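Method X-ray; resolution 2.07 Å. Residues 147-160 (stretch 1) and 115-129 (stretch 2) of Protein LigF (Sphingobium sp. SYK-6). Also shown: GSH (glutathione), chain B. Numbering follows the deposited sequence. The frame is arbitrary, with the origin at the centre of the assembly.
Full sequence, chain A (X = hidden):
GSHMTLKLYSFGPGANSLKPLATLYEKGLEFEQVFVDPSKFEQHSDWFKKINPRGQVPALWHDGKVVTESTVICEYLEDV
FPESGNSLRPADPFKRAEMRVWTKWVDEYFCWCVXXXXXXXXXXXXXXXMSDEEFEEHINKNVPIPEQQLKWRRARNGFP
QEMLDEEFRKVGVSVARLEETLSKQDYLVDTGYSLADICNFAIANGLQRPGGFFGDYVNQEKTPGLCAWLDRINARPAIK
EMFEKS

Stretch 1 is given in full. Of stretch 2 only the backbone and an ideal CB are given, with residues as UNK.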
# COMPACT_ATOMS: atom_id res chain seq x y z
N GLU A 147 -12.39 -9.49 -5.73
CA GLU A 147 -11.86 -9.84 -4.41
C GLU A 147 -12.93 -9.61 -3.32
O GLU A 147 -12.94 -10.31 -2.31
CB GLU A 147 -10.58 -9.03 -4.12
CG GLU A 147 -9.31 -9.48 -4.88
CD GLU A 147 -9.32 -9.12 -6.36
OE1 GLU A 147 -10.02 -8.16 -6.75
OE2 GLU A 147 -8.61 -9.79 -7.15
N GLN A 148 -13.82 -8.65 -3.55
CA GLN A 148 -14.89 -8.33 -2.60
C GLN A 148 -16.09 -9.26 -2.77
O GLN A 148 -16.82 -9.52 -1.81
CB GLN A 148 -15.33 -6.87 -2.75
CG GLN A 148 -14.21 -5.85 -2.53
CD GLN A 148 -13.56 -5.98 -1.16
OE1 GLN A 148 -12.34 -6.07 -1.05
NE2 GLN A 148 -14.38 -5.99 -0.11
N GLN A 149 -16.30 -9.75 -3.98
CA GLN A 149 -17.35 -10.74 -4.21
C GLN A 149 -17.07 -11.98 -3.38
O GLN A 149 -17.98 -12.55 -2.76
CB GLN A 149 -17.45 -11.10 -5.70
CG GLN A 149 -18.11 -10.03 -6.54
CD GLN A 149 -17.86 -10.24 -8.01
OE1 GLN A 149 -16.81 -10.74 -8.40
NE2 GLN A 149 -18.84 -9.87 -8.84
N LEU A 150 -15.81 -12.39 -3.37
CA LEU A 150 -15.39 -13.58 -2.65
C LEU A 150 -15.45 -13.36 -1.13
O LEU A 150 -15.85 -14.25 -0.37
CB LEU A 150 -13.97 -13.97 -3.07
CG LEU A 150 -13.48 -15.34 -2.59
CD1 LEU A 150 -14.57 -16.39 -2.79
CD2 LEU A 150 -12.21 -15.73 -3.33
N LYS A 151 -15.07 -12.16 -0.69
CA LYS A 151 -15.15 -11.81 0.72
C LYS A 151 -16.59 -11.87 1.25
O LYS A 151 -16.83 -12.40 2.34
CB LYS A 151 -14.57 -10.41 0.97
CG LYS A 151 -13.28 -10.43 1.78
CD LYS A 151 -12.66 -9.05 1.82
CE LYS A 151 -11.91 -8.73 0.54
NZ LYS A 151 -10.55 -9.35 0.51
N TRP A 152 -17.54 -11.33 0.48
CA TRP A 152 -18.95 -11.38 0.86
C TRP A 152 -19.44 -12.83 0.96
O TRP A 152 -20.15 -13.18 1.91
CB TRP A 152 -19.82 -10.59 -0.14
CG TRP A 152 -19.90 -9.12 0.17
CD1 TRP A 152 -19.34 -8.09 -0.54
CD2 TRP A 152 -20.55 -8.52 1.31
NE1 TRP A 152 -19.61 -6.89 0.07
CE2 TRP A 152 -20.34 -7.12 1.21
CE3 TRP A 152 -21.27 -9.02 2.39
CZ2 TRP A 152 -20.85 -6.23 2.16
CZ3 TRP A 152 -21.77 -8.13 3.33
CH2 TRP A 152 -21.56 -6.75 3.21
N ARG A 153 -19.04 -13.66 -0.00
CA ARG A 153 -19.42 -15.08 -0.01
C ARG A 153 -18.89 -15.81 1.21
O ARG A 153 -19.59 -16.62 1.82
CB ARG A 153 -18.91 -15.76 -1.29
CG ARG A 153 -19.62 -15.29 -2.55
CD ARG A 153 -19.24 -16.14 -3.75
NE ARG A 153 -20.06 -15.80 -4.92
CZ ARG A 153 -19.78 -14.81 -5.76
NH1 ARG A 153 -18.71 -14.05 -5.55
NH2 ARG A 153 -20.58 -14.56 -6.79
N ARG A 154 -17.65 -15.51 1.57
CA ARG A 154 -17.00 -16.12 2.73
C ARG A 154 -17.53 -15.54 4.05
O ARG A 154 -17.52 -16.23 5.08
CB ARG A 154 -15.49 -15.94 2.62
CG ARG A 154 -14.87 -16.72 1.47
CD ARG A 154 -13.37 -16.44 1.32
NE ARG A 154 -12.70 -17.49 0.55
CZ ARG A 154 -11.49 -17.39 0.02
NH1 ARG A 154 -10.78 -16.27 0.16
NH2 ARG A 154 -10.98 -18.40 -0.67
N ALA A 155 -18.01 -14.30 4.02
CA ALA A 155 -18.67 -13.70 5.19
C ALA A 155 -19.98 -14.41 5.53
O ALA A 155 -20.31 -14.59 6.71
CB ALA A 155 -18.93 -12.22 4.94
N ARG A 156 -20.72 -14.81 4.50
CA ARG A 156 -22.00 -15.48 4.68
C ARG A 156 -21.83 -16.99 4.86
O ARG A 156 -22.58 -17.62 5.60
CB ARG A 156 -22.92 -15.19 3.49
CG ARG A 156 -24.29 -15.89 3.52
CD ARG A 156 -25.00 -15.77 2.17
NE ARG A 156 -26.30 -16.43 2.13
CZ ARG A 156 -27.46 -15.80 2.27
NH1 ARG A 156 -28.60 -16.47 2.22
NH2 ARG A 156 -27.49 -14.48 2.46
N ASN A 157 -20.82 -17.56 4.19
CA ASN A 157 -20.70 -19.02 4.10
C ASN A 157 -19.50 -19.62 4.85
O ASN A 157 -19.53 -20.79 5.22
CB ASN A 157 -20.63 -19.44 2.63
CG ASN A 157 -21.87 -19.03 1.85
OD1 ASN A 157 -21.77 -18.42 0.78
ND2 ASN A 157 -23.05 -19.37 2.37
N GLY A 158 -18.45 -18.83 5.05
CA GLY A 158 -17.30 -19.29 5.82
C GLY A 158 -15.92 -19.10 5.19
O GLY A 158 -15.73 -19.35 3.99
N PHE A 159 -14.97 -18.66 6.01
CA PHE A 159 -13.56 -18.59 5.63
C PHE A 159 -12.86 -19.90 6.00
O PHE A 159 -13.17 -20.48 7.04
CB PHE A 159 -12.85 -17.43 6.34
CG PHE A 159 -13.25 -16.07 5.85
CD1 PHE A 159 -14.51 -15.56 6.10
CD2 PHE A 159 -12.34 -15.28 5.16
CE1 PHE A 159 -14.88 -14.30 5.65
CE2 PHE A 159 -12.69 -14.02 4.71
CZ PHE A 159 -13.96 -13.53 4.96
N PRO A 160 -11.89 -20.34 5.17
CA PRO A 160 -11.11 -21.54 5.50
C PRO A 160 -10.40 -21.37 6.85
O PRO A 160 -9.99 -20.26 7.18
CB PRO A 160 -10.09 -21.63 4.36
CG PRO A 160 -10.69 -20.85 3.24
CD PRO A 160 -11.49 -19.75 3.89
N UNK A 115 -9.12 -6.80 9.19
CA UNK A 115 -10.31 -6.81 8.34
C UNK A 115 -10.79 -8.23 8.04
O UNK A 115 -11.98 -8.53 8.17
CB UNK A 115 -10.02 -6.07 7.03
N UNK A 116 -9.86 -9.11 7.66
CA UNK A 116 -10.22 -10.50 7.36
C UNK A 116 -10.98 -11.15 8.51
O UNK A 116 -11.96 -11.86 8.31
CB UNK A 116 -8.96 -11.32 7.05
N UNK A 117 -10.52 -10.90 9.74
CA UNK A 117 -11.21 -11.45 10.90
C UNK A 117 -12.59 -10.80 11.03
O UNK A 117 -13.57 -11.48 11.35
CB UNK A 117 -10.39 -11.24 12.17
N UNK A 118 -12.67 -9.50 10.74
CA UNK A 118 -13.94 -8.79 10.71
C UNK A 118 -14.96 -9.34 9.72
O UNK A 118 -16.14 -9.47 10.07
CB UNK A 118 -13.68 -7.32 10.39
N UNK A 119 -14.53 -9.66 8.50
CA UNK A 119 -15.43 -10.25 7.51
C UNK A 119 -15.94 -11.62 7.94
O UNK A 119 -17.08 -11.99 7.65
CB UNK A 119 -14.72 -10.37 6.16
N UNK A 120 -15.10 -12.37 8.63
CA UNK A 120 -15.45 -13.72 9.04
C UNK A 120 -16.50 -13.72 10.15
O UNK A 120 -17.45 -14.50 10.12
CB UNK A 120 -14.20 -14.47 9.50
N UNK A 121 -16.34 -12.82 11.12
CA UNK A 121 -17.17 -12.85 12.32
C UNK A 121 -18.06 -11.61 12.51
O UNK A 121 -19.07 -11.67 13.21
CB UNK A 121 -16.27 -13.01 13.54
N UNK A 122 -17.67 -10.50 11.89
CA UNK A 122 -18.25 -9.20 12.22
C UNK A 122 -19.54 -8.75 11.55
O UNK A 122 -20.34 -8.06 12.19
CB UNK A 122 -17.19 -8.14 11.92
N UNK A 123 -19.76 -9.09 10.28
CA UNK A 123 -20.95 -8.61 9.57
C UNK A 123 -21.89 -9.76 9.19
O UNK A 123 -22.55 -9.73 8.15
CB UNK A 123 -20.54 -7.84 8.31
N UNK A 124 -21.97 -10.74 10.08
CA UNK A 124 -22.76 -11.95 9.84
C UNK A 124 -24.22 -11.64 9.54
O UNK A 124 -24.84 -12.33 8.73
CB UNK A 124 -22.67 -12.88 11.05
N UNK A 125 -24.76 -10.60 10.17
CA UNK A 125 -26.18 -10.25 10.04
C UNK A 125 -26.49 -9.63 8.68
O UNK A 125 -27.46 -10.01 8.02
CB UNK A 125 -26.59 -9.28 11.15
N UNK A 126 -25.67 -8.66 8.28
CA UNK A 126 -25.77 -8.10 6.94
C UNK A 126 -25.53 -9.20 5.92
O UNK A 126 -26.31 -9.38 4.99
CB UNK A 126 -24.78 -6.95 6.75
N UNK A 127 -24.46 -9.97 6.14
CA UNK A 127 -24.07 -11.05 5.24
C UNK A 127 -25.17 -12.08 5.00
O UNK A 127 -25.14 -12.79 4.00
CB UNK A 127 -22.83 -11.76 5.80
N UNK A 128 -26.13 -12.16 5.91
CA UNK A 128 -27.15 -13.21 5.85
C UNK A 128 -28.57 -12.66 5.72
O UNK A 128 -29.53 -13.43 5.74
CB UNK A 128 -27.06 -14.09 7.10
N UNK A 129 -28.70 -11.34 5.59
CA UNK A 129 -29.99 -10.68 5.44
C UNK A 129 -30.86 -11.32 4.36
O UNK A 129 -31.95 -11.82 4.63
CB UNK A 129 -29.78 -9.20 5.12
N1 GSH B . -8.23 0.75 -0.44
CA1 GSH B . -9.53 1.32 -0.06
C1 GSH B . -9.38 2.51 0.88
O11 GSH B . -10.17 3.44 0.82
O12 GSH B . -8.41 2.54 1.81
CB1 GSH B . -10.36 0.22 0.62
CG1 GSH B . -11.77 0.75 0.86
CD1 GSH B . -12.58 -0.26 1.64
OE1 GSH B . -12.15 -1.39 1.81
N2 GSH B . -13.78 0.10 2.13
CA2 GSH B . -14.60 -0.87 2.89
C2 GSH B . -15.90 -1.10 2.15
O2 GSH B . -16.32 -0.24 1.39
CB2 GSH B . -14.95 -0.27 4.26
SG2 GSH B . -13.50 -0.20 5.36
N3 GSH B . -16.62 -2.24 2.32
CA3 GSH B . -17.90 -2.41 1.61
C3 GSH B . -17.86 -3.43 0.49
O31 GSH B . -18.90 -3.88 0.08
O32 GSH B . -16.69 -3.84 -0.05

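Positions 115 and 117 offer stretch 1 nothing within 5.5 Å of the ideal CB, the first running sideways and the second away, so many residues would suit; they are Ser 115 and Ile 117. At 116 the bond is again sideways and the nearest atom is Phe 159 CE2, 5.2 Å from the ideal CB, which favours a modest side chain with some apolar surface. Thr 116 supplies it, CG2 lying 4.0 Å from Phe 159 CE2. At 118 a CB would come within 3.0 Å of the O atom of residue 115; Gly 118 avoids that crowding.

Position 119 points toward stretch 1. Its ideal CB is 3.5 Å from Phe 159 CZ, and beyond it lies a groove lined by Gln 148, Lys 151, Trp 152 and Ala 155. A long apolar or aromatic side chain would suit, and Trp 119 fits as a knob into this hole. Its edge meets the face of Trp 152 (Trp 119 CZ3 to Trp 152 CD2, 3.4 Å; planes at 84°), while Lys 151 CD packs over its five-membered ring, 3.7 Å from the centroid. NE1 gives a weak hydrogen bond to a water that also accepts one from Gln 148 NE2.

At 120 the ideal CB already sits 3.6 Å from Phe 159 CD1, and the CA atoms of 120 and Ala 155 are only 5.0 Å apart. A small residue suits this close approach: Ala 120. Position 121 points away: Phe 121. At 122 a CB would clash with the O atom of 118 at 2.5 Å; the residue is Gly 122.

Position 123 points toward the Trp 152 ring, inviting an aliphatic chain. Ile 123 places CD1 3.7 Å from Trp 152 CZ3. Position 124 runs sideways near the carbonyl ends of Ala 155 and Arg 156, where a long donor would suit. Lys 124 brings NZ to 3.4 Å from Ala 155 O and makes a very short hydrogen bond, NZ to OE1 of 128, 2.5 Å. Position 125 is out of reach: Ala 125.

At 126 an apolar chain can reach Trp 152; Ile 126 CG2 lies 4.0 Å from Trp 152 CH2. Position 127 faces the helix backbone, its ideal CB 3.9 Å from Arg 156 N, so a small residue suits. Ala 127 also accepts a hydrogen bond at O from Arg 156 NH2 (3.3 Å). Position 128 flanks the Arg 156 side chain and suits a flexible polar residue; Gln 128 packs CG 4.0 Å from Arg 156 CG. Position 129 is open: Lys 129.

Stretch 2 115-129: STIGWAFGIKAIAQK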
# COMPACT_ATOMS: atom_id res chain seq x y z
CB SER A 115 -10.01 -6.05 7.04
OG SER A 115 -11.03 -6.23 6.07
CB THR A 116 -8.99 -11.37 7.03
OG1 THR A 116 -8.31 -10.82 5.90
CG2 THR A 116 -9.43 -12.81 6.72
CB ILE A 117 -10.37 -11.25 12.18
CG1 ILE A 117 -9.03 -11.97 12.04
CG2 ILE A 117 -11.12 -11.77 13.40
CD1 ILE A 117 -9.14 -13.35 11.40
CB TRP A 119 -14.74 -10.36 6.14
CG TRP A 119 -14.74 -9.07 5.36
CD1 TRP A 119 -13.81 -8.07 5.43
CD2 TRP A 119 -15.71 -8.65 4.40
NE1 TRP A 119 -14.14 -7.05 4.57
CE2 TRP A 119 -15.31 -7.38 3.92
CE3 TRP A 119 -16.88 -9.22 3.89
CZ2 TRP A 119 -16.03 -6.68 2.96
CZ3 TRP A 119 -17.60 -8.51 2.93
CH2 TRP A 119 -17.17 -7.26 2.48
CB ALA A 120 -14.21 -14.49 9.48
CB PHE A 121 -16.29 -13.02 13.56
CG PHE A 121 -15.35 -14.19 13.49
CD1 PHE A 121 -15.78 -15.42 13.04
CD2 PHE A 121 -14.02 -14.05 13.87
CE1 PHE A 121 -14.91 -16.50 12.98
CE2 PHE A 121 -13.15 -15.11 13.80
CZ PHE A 121 -13.59 -16.34 13.36
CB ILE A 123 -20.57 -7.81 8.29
CG1 ILE A 123 -19.72 -8.65 7.34
CG2 ILE A 123 -19.83 -6.53 8.66
CD1 ILE A 123 -19.29 -7.89 6.10
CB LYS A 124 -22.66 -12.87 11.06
CG LYS A 124 -22.42 -14.33 10.71
CD LYS A 124 -21.14 -14.49 9.92
CE LYS A 124 -20.86 -15.94 9.61
NZ LYS A 124 -22.02 -16.58 8.95
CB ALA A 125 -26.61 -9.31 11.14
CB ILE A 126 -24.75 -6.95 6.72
CG1 ILE A 126 -24.90 -5.87 7.79
CG2 ILE A 126 -24.93 -6.35 5.33
CD1 ILE A 126 -23.80 -4.80 7.73
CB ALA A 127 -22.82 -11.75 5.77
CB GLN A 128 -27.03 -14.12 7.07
CG GLN A 128 -25.73 -14.91 7.12
CD GLN A 128 -25.52 -15.65 8.43
OE1 GLN A 128 -24.48 -16.26 8.66
NE2 GLN A 128 -26.52 -15.59 9.31
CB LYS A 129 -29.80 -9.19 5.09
CG LYS A 129 -29.32 -8.32 6.24
CD LYS A 129 -30.28 -8.37 7.42
CE LYS A 129 -31.62 -7.71 7.11
NZ LYS A 129 -32.51 -7.68 8.30
O HOH W 1 -12.86 -5.32 2.18
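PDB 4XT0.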